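Local coordinates for flagellar motor switch protein FliG (Thermotoga maritima, PDB 3AJC) that probably forms part of the switch complex at the base of the flagellar basal body, which sets the direction of flagellar rotation, at residues Leu16-Gln21 / Ile43-Pro48; Lys3-Arg9 / Tyr34-Val39. One frame throughout, in Å; residues are numbered along the deposited sequence.

Contact 1 (Leu16-Gln21 / Ile43-Pro48)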
loop_
_atom_site.group_PDB
_atom_site.type_symbol
_atom_site.label_atom_id
_atom_site.label_comp_id
_atom_site.label_asym_id
_atom_site.label_seq_id
_atom_site.Cartn_x
_atom_site.Cartn_y
_atom_site.Cartn_z
ATOM N N LEU A 16 15.044 14.920 -14.503
ATOM C CA LEU A 16 13.685 14.738 -13.999
ATOM C C LEU A 16 13.477 15.474 -12.662
ATOM O O LEU A 16 12.551 16.276 -12.522
ATOM C CB LEU A 16 13.343 13.246 -13.839
ATOM C CG LEU A 16 11.882 12.922 -13.461
ATOM C CD1 LEU A 16 10.921 13.841 -14.210
ATOM C CD2 LEU A 16 11.568 11.463 -13.777
ATOM N N VAL A 17 14.330 15.193 -11.681
ATOM C CA VAL A 17 14.237 15.846 -10.378
ATOM C C VAL A 17 14.520 17.336 -10.540
ATOM O O VAL A 17 13.979 18.166 -9.813
ATOM C CB VAL A 17 15.259 15.249 -9.387
ATOM C CG1 VAL A 17 15.325 16.086 -8.128
ATOM C CG2 VAL A 17 14.872 13.823 -9.050
ATOM N N ASN A 18 15.364 17.664 -11.512
ATOM C CA ASN A 18 15.737 19.048 -11.787
ATOM C C ASN A 18 14.527 19.948 -12.048
ATOM O O ASN A 18 14.420 21.040 -11.490
ATOM C CB ASN A 18 16.680 19.101 -12.994
ATOM C CG ASN A 18 17.132 20.514 -13.324
ATOM O OD1 ASN A 18 17.642 20.778 -14.418
ATOM N ND2 ASN A 18 16.959 21.430 -12.374
ATOM N N PHE A 19 13.620 19.488 -12.901
ATOM C CA PHE A 19 12.435 20.266 -13.239
ATOM C C PHE A 19 11.384 20.286 -12.137
ATOM O O PHE A 19 10.820 21.337 -11.837
ATOM C CB PHE A 19 11.800 19.729 -14.524
ATOM C CG PHE A 19 12.748 19.662 -15.689
ATOM C CD1 PHE A 19 13.215 18.437 -16.153
ATOM C CD2 PHE A 19 13.184 20.823 -16.317
ATOM C CE1 PHE A 19 14.101 18.365 -17.228
ATOM C CE2 PHE A 19 14.069 20.763 -17.394
ATOM C CZ PHE A 19 14.529 19.528 -17.846
ATOM N N LEU A 20 11.119 19.126 -11.539
ATOM C CA LEU A 20 10.115 19.030 -10.480
ATOM C C LEU A 20 10.464 19.875 -9.258
ATOM O O LEU A 20 9.579 20.451 -8.632
ATOM C CB LEU A 20 9.911 17.565 -10.063
ATOM C CG LEU A 20 9.276 16.614 -11.090
ATOM C CD1 LEU A 20 9.203 15.208 -10.517
ATOM C CD2 LEU A 20 7.878 17.095 -11.455
ATOM N N GLN A 21 11.752 19.955 -8.930
ATOM C CA GLN A 21 12.214 20.734 -7.776
ATOM C C GLN A 21 11.624 22.133 -7.663
ATOM O O GLN A 21 11.263 22.573 -6.573
ATOM C CB GLN A 21 13.731 20.899 -7.801
ATOM C CG GLN A 21 14.544 19.684 -7.438
ATOM C CD GLN A 21 16.014 20.030 -7.341
ATOM O OE1 GLN A 21 16.552 20.717 -8.211
ATOM N NE2 GLN A 21 16.672 19.558 -6.288
ATOM N N ILE A 43 11.888 9.333 -7.056
ATOM C CA ILE A 43 11.905 10.774 -7.303
ATOM C C ILE A 43 11.710 11.550 -6.003
ATOM O O ILE A 43 12.438 12.501 -5.719
ATOM C CB ILE A 43 10.783 11.196 -8.268
ATOM C CG1 ILE A 43 11.015 10.583 -9.649
ATOM C CG2 ILE A 43 10.706 12.704 -8.340
ATOM C CD1 ILE A 43 9.860 10.799 -10.607
ATOM N N LEU A 44 10.716 11.142 -5.220
ATOM C CA LEU A 44 10.415 11.794 -3.960
ATOM C C LEU A 44 11.631 11.858 -3.055
ATOM O O LEU A 44 11.953 12.909 -2.497
ATOM C CB LEU A 44 9.288 11.052 -3.240
ATOM C CG LEU A 44 8.835 11.650 -1.904
ATOM C CD1 LEU A 44 8.495 13.113 -2.114
ATOM C CD2 LEU A 44 7.615 10.886 -1.356
ATOM N N GLY A 45 12.313 10.730 -2.909
ATOM C CA GLY A 45 13.477 10.702 -2.043
ATOM C C GLY A 45 14.633 11.539 -2.556
ATOM O O GLY A 45 15.539 11.867 -1.794
ATOM N N ALA A 46 14.607 11.884 -3.841
ATOM C CA ALA A 46 15.674 12.679 -4.427
ATOM C C ALA A 46 15.317 14.155 -4.448
ATOM O O ALA A 46 16.129 14.985 -4.861
ATOM C CB ALA A 46 15.979 12.196 -5.836
ATOM N N LEU A 47 14.103 14.486 -4.012
ATOM C CA LEU A 47 13.672 15.878 -3.970
ATOM C C LEU A 47 14.241 16.584 -2.742
ATOM O O LEU A 47 14.627 15.945 -1.760
ATOM C CB LEU A 47 12.146 15.979 -3.923
ATOM C CG LEU A 47 11.373 15.677 -5.207
ATOM C CD1 LEU A 47 9.877 15.805 -4.933
ATOM C CD2 LEU A 47 11.799 16.633 -6.305
ATOM N N PRO A 48 14.303 17.921 -2.783
ATOM C CA PRO A 48 14.831 18.666 -1.634
ATOM C C PRO A 48 14.044 18.291 -0.379
ATOM O O PRO A 48 12.810 18.283 -0.382
ATOM C CB PRO A 48 14.610 20.125 -2.036
ATOM C CG PRO A 48 14.743 20.088 -3.534
ATOM C CD PRO A 48 13.957 18.828 -3.892
#
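The helical segment L16-Q21 runs past the last turn of helix 37-46 and the loop that follows it, with CA of V17 6.4 Å from CA of I43 and CA of Q21 6.3 Å from CA of L47. I43 meets two leucines with two different branches. Its CD1 reaches CD2 of L16 at 3.7 Å, whereas its CG2 meets CD1 of L20 at 3.6 Å, both leucines crossing it at about a right angle. With CG anti to the backbone N (chi1 -174°), L16 turns its CD2 methyl to CD1 of I43. In the all-helical FliG middle domain this apolar contact joins helix 14-21 to the C-terminal end of helix 37-46. Helix 25-33 borders the same core, since L32 touches I43 and I28 touches L47. V17 spans the junction of helix and loop: its CG2 lies 3.8 Å from CB of A46, while its CG1 rests 4.0 Å from CD2 of L47. At the more exposed margin the side chain of Q21, extended beyond CG, crosses the P48 ring obliquely, and its NE2 comes to 3.4 Å from CG of P48.

Contact 2 (Lys3-Arg9 / Tyr34-Val39); sequences KPFSFVR and YLDPPV
A type II beta turn, K3 to S6, in the loop before helix 14-21 sets P4 and F5 against Y34, just ahead of helix 37-46. CB of P4 stands over one face of the Y34 ring, a CH-pi contact 4.2 Å from the centroid and 18° off the ring normal, while CE of K3 comes to the ring's edge. F5 approaches Y34 obliquely: its CD2 lies 3.6 Å from CB of Y34, and the two ring planes are inclined at 36°. A water donates to O of P4 and to O of Y34, at 2.6 Å from the former, tying the two backbones together. With an alanine in place of Y34, P4 would probably lose the aromatic face over which its CB sits and F5 the ring beside it, leaving a gap there. Beyond the turn, the same loop covers the start of helix 37-46 in the FliG middle domain. CD2 of L35 is pressed tightly against CG1 of V8 at 3.5 Å, the leucine being directed there by CG anti to its carbonyl carbon (chi1 -54°). At the exposed end R9, bent at chi2, brings the edge of its guanidinium to V39, with NE of R9 3.6 Å from CG2 of V39. NH2 of R9 makes a long salt bridge to OD2 of D36 at 3.6 Å; no N-H is aimed at that oxygen, and the attraction is one of charge.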
loop_
_atom_site.group_PDB
_atom_site.type_symbol
_atom_site.label_atom_id
_atom_site.label_comp_id
_atom_site.label_asym_id
_atom_site.label_seq_id
_atom_site.Cartn_x
_atom_site.Cartn_y
_atom_site.Cartn_z
ATOM N N LYS A 3 -1.694 6.443 -20.657
ATOM C CA LYS A 3 -1.700 7.090 -19.359
ATOM C C LYS A 3 -0.811 8.342 -19.292
ATOM O O LYS A 3 0.301 8.382 -19.858
ATOM C CB LYS A 3 -1.282 6.097 -18.312
ATOM C CG LYS A 3 -1.672 6.559 -16.915
ATOM C CD LYS A 3 -1.444 5.513 -15.847
ATOM C CE LYS A 3 -2.104 5.914 -14.539
ATOM N NZ LYS A 3 -1.629 4.933 -13.534
ATOM N N PRO A 4 -1.305 9.385 -18.602
ATOM C CA PRO A 4 -0.603 10.656 -18.436
ATOM C C PRO A 4 0.773 10.433 -17.796
ATOM O O PRO A 4 0.940 9.525 -16.969
ATOM C CB PRO A 4 -1.564 11.462 -17.560
ATOM C CG PRO A 4 -2.931 10.917 -17.899
ATOM C CD PRO A 4 -2.648 9.430 -17.990
ATOM N N PHE A 5 1.759 11.232 -18.207
ATOM C CA PHE A 5 3.117 11.144 -17.655
ATOM C C PHE A 5 3.778 9.855 -18.014
ATOM O O PHE A 5 4.838 9.552 -17.469
ATOM C CB PHE A 5 3.094 11.309 -16.127
ATOM C CG PHE A 5 2.552 12.627 -15.713
ATOM C CD1 PHE A 5 3.316 13.770 -15.859
ATOM C CD2 PHE A 5 1.232 12.768 -15.315
ATOM C CE1 PHE A 5 2.775 15.025 -15.637
ATOM C CE2 PHE A 5 0.690 14.047 -15.090
ATOM C CZ PHE A 5 1.471 15.164 -15.257
ATOM N N SER A 6 3.156 9.096 -18.910
ATOM C CA SER A 6 3.726 7.845 -19.330
ATOM C C SER A 6 5.098 8.032 -19.966
ATOM O O SER A 6 5.829 7.057 -20.057
ATOM C CB SER A 6 2.805 7.158 -20.325
ATOM O OG SER A 6 3.568 6.599 -21.377
ATOM N N PHE A 7 5.455 9.239 -20.410
ATOM C CA PHE A 7 6.765 9.422 -21.036
ATOM C C PHE A 7 7.866 9.549 -19.974
ATOM O O PHE A 7 9.035 9.800 -20.310
ATOM C CB PHE A 7 6.754 10.678 -21.925
ATOM C CG PHE A 7 6.525 11.951 -21.150
ATOM C CD1 PHE A 7 5.256 12.518 -21.045
ATOM C CD2 PHE A 7 7.544 12.477 -20.363
ATOM C CE1 PHE A 7 5.012 13.575 -20.142
ATOM C CE2 PHE A 7 7.299 13.525 -19.467
ATOM C CZ PHE A 7 6.037 14.065 -19.359
ATOM N N VAL A 8 7.494 9.375 -18.706
ATOM C CA VAL A 8 8.448 9.504 -17.620
ATOM C C VAL A 8 9.517 8.432 -17.560
ATOM O O VAL A 8 10.668 8.746 -17.294
ATOM C CB VAL A 8 7.736 9.580 -16.257
ATOM C CG1 VAL A 8 8.511 8.783 -15.199
ATOM C CG2 VAL A 8 7.656 11.036 -15.802
ATOM N N ARG A 9 9.158 7.170 -17.774
ATOM C CA ARG A 9 10.174 6.129 -17.722
ATOM C C ARG A 9 11.071 6.265 -18.941
ATOM O O ARG A 9 12.125 5.643 -19.019
ATOM C CB ARG A 9 9.543 4.730 -17.662
ATOM C CG ARG A 9 9.241 4.241 -16.235
ATOM C CD ARG A 9 9.367 2.712 -16.103
ATOM N NE ARG A 9 9.265 2.263 -14.710
ATOM C CZ ARG A 9 9.545 1.030 -14.283
ATOM N NH1 ARG A 9 9.950 0.099 -15.136
ATOM N NH2 ARG A 9 9.420 0.725 -12.995
ATOM N N TYR A 34 0.711 9.770 -10.602
ATOM C CA TYR A 34 0.445 9.103 -11.879
ATOM C C TYR A 34 1.498 8.061 -12.253
ATOM O O TYR A 34 1.327 7.307 -13.216
ATOM C CB TYR A 34 0.355 10.119 -13.024
ATOM C CG TYR A 34 -1.029 10.684 -13.239
ATOM C CD1 TYR A 34 -1.349 11.973 -12.816
ATOM C CD2 TYR A 34 -2.026 9.921 -13.841
ATOM C CE1 TYR A 34 -2.631 12.493 -12.987
ATOM C CE2 TYR A 34 -3.311 10.425 -14.019
ATOM C CZ TYR A 34 -3.606 11.712 -13.590
ATOM O OH TYR A 34 -4.864 12.233 -13.776
ATOM N N LEU A 35 2.585 8.015 -11.494
ATOM C CA LEU A 35 3.657 7.075 -11.789
ATOM C C LEU A 35 3.579 5.794 -10.975
ATOM O O LEU A 35 2.802 5.673 -10.022
ATOM C CB LEU A 35 5.014 7.737 -11.531
ATOM C CG LEU A 35 5.278 9.069 -12.230
ATOM C CD1 LEU A 35 6.564 9.683 -11.680
ATOM C CD2 LEU A 35 5.360 8.848 -13.744
ATOM N N ASP A 36 4.385 4.827 -11.384
ATOM C CA ASP A 36 4.475 3.571 -10.667
ATOM C C ASP A 36 5.126 4.034 -9.353
ATOM O O ASP A 36 6.063 4.837 -9.373
ATOM C CB ASP A 36 5.381 2.615 -11.450
ATOM C CG ASP A 36 5.344 1.200 -10.916
ATOM O OD1 ASP A 36 4.273 0.777 -10.424
ATOM O OD2 ASP A 36 6.384 0.502 -11.008
ATOM N N PRO A 37 4.610 3.572 -8.200
ATOM C CA PRO A 37 5.117 3.928 -6.870
ATOM C C PRO A 37 6.635 3.847 -6.634
ATOM O O PRO A 37 7.218 4.765 -6.046
ATOM C CB PRO A 37 4.330 3.000 -5.949
ATOM C CG PRO A 37 2.999 2.918 -6.641
ATOM C CD PRO A 37 3.420 2.711 -8.087
ATOM N N PRO A 38 7.292 2.749 -7.068
ATOM C CA PRO A 38 8.751 2.657 -6.849
ATOM C C PRO A 38 9.456 3.811 -7.561
ATOM O O PRO A 38 10.461 4.346 -7.087
ATOM C CB PRO A 38 9.117 1.295 -7.449
ATOM C CG PRO A 38 7.817 0.495 -7.286
ATOM C CD PRO A 38 6.769 1.515 -7.689
ATOM N N VAL A 39 8.904 4.190 -8.706
ATOM C CA VAL A 39 9.445 5.279 -9.497
ATOM C C VAL A 39 9.198 6.568 -8.724
ATOM O O VAL A 39 10.110 7.378 -8.537
ATOM C CB VAL A 39 8.751 5.346 -10.872
ATOM C CG1 VAL A 39 9.246 6.553 -11.655
ATOM C CG2 VAL A 39 9.014 4.056 -11.640
HETATM O O HOH W 1 2.029 7.450 -15.809
#

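Contacts 1 and 2 lie with centres about 14 Å apart, on the same side of the chain's centre, and share helix 37-46: contact 2 uses its start and the residues just before it, contact 1 its last turn and the loop beyond. Their segments alternate along the chain, in the order 3-9, 16-21, 34-39, 43-48, so helix 37-46, with the residues flanking it, returns after helix 25-33 to pack its start on the loop before helix 14-21 and its end on that helix. The two meet directly where CD1 of I43 packs on CD1 of L35 at 3.6 Å. The apolar core of contact 1 thus continues into the more exposed contact 2, joining that loop to the helical middle domain.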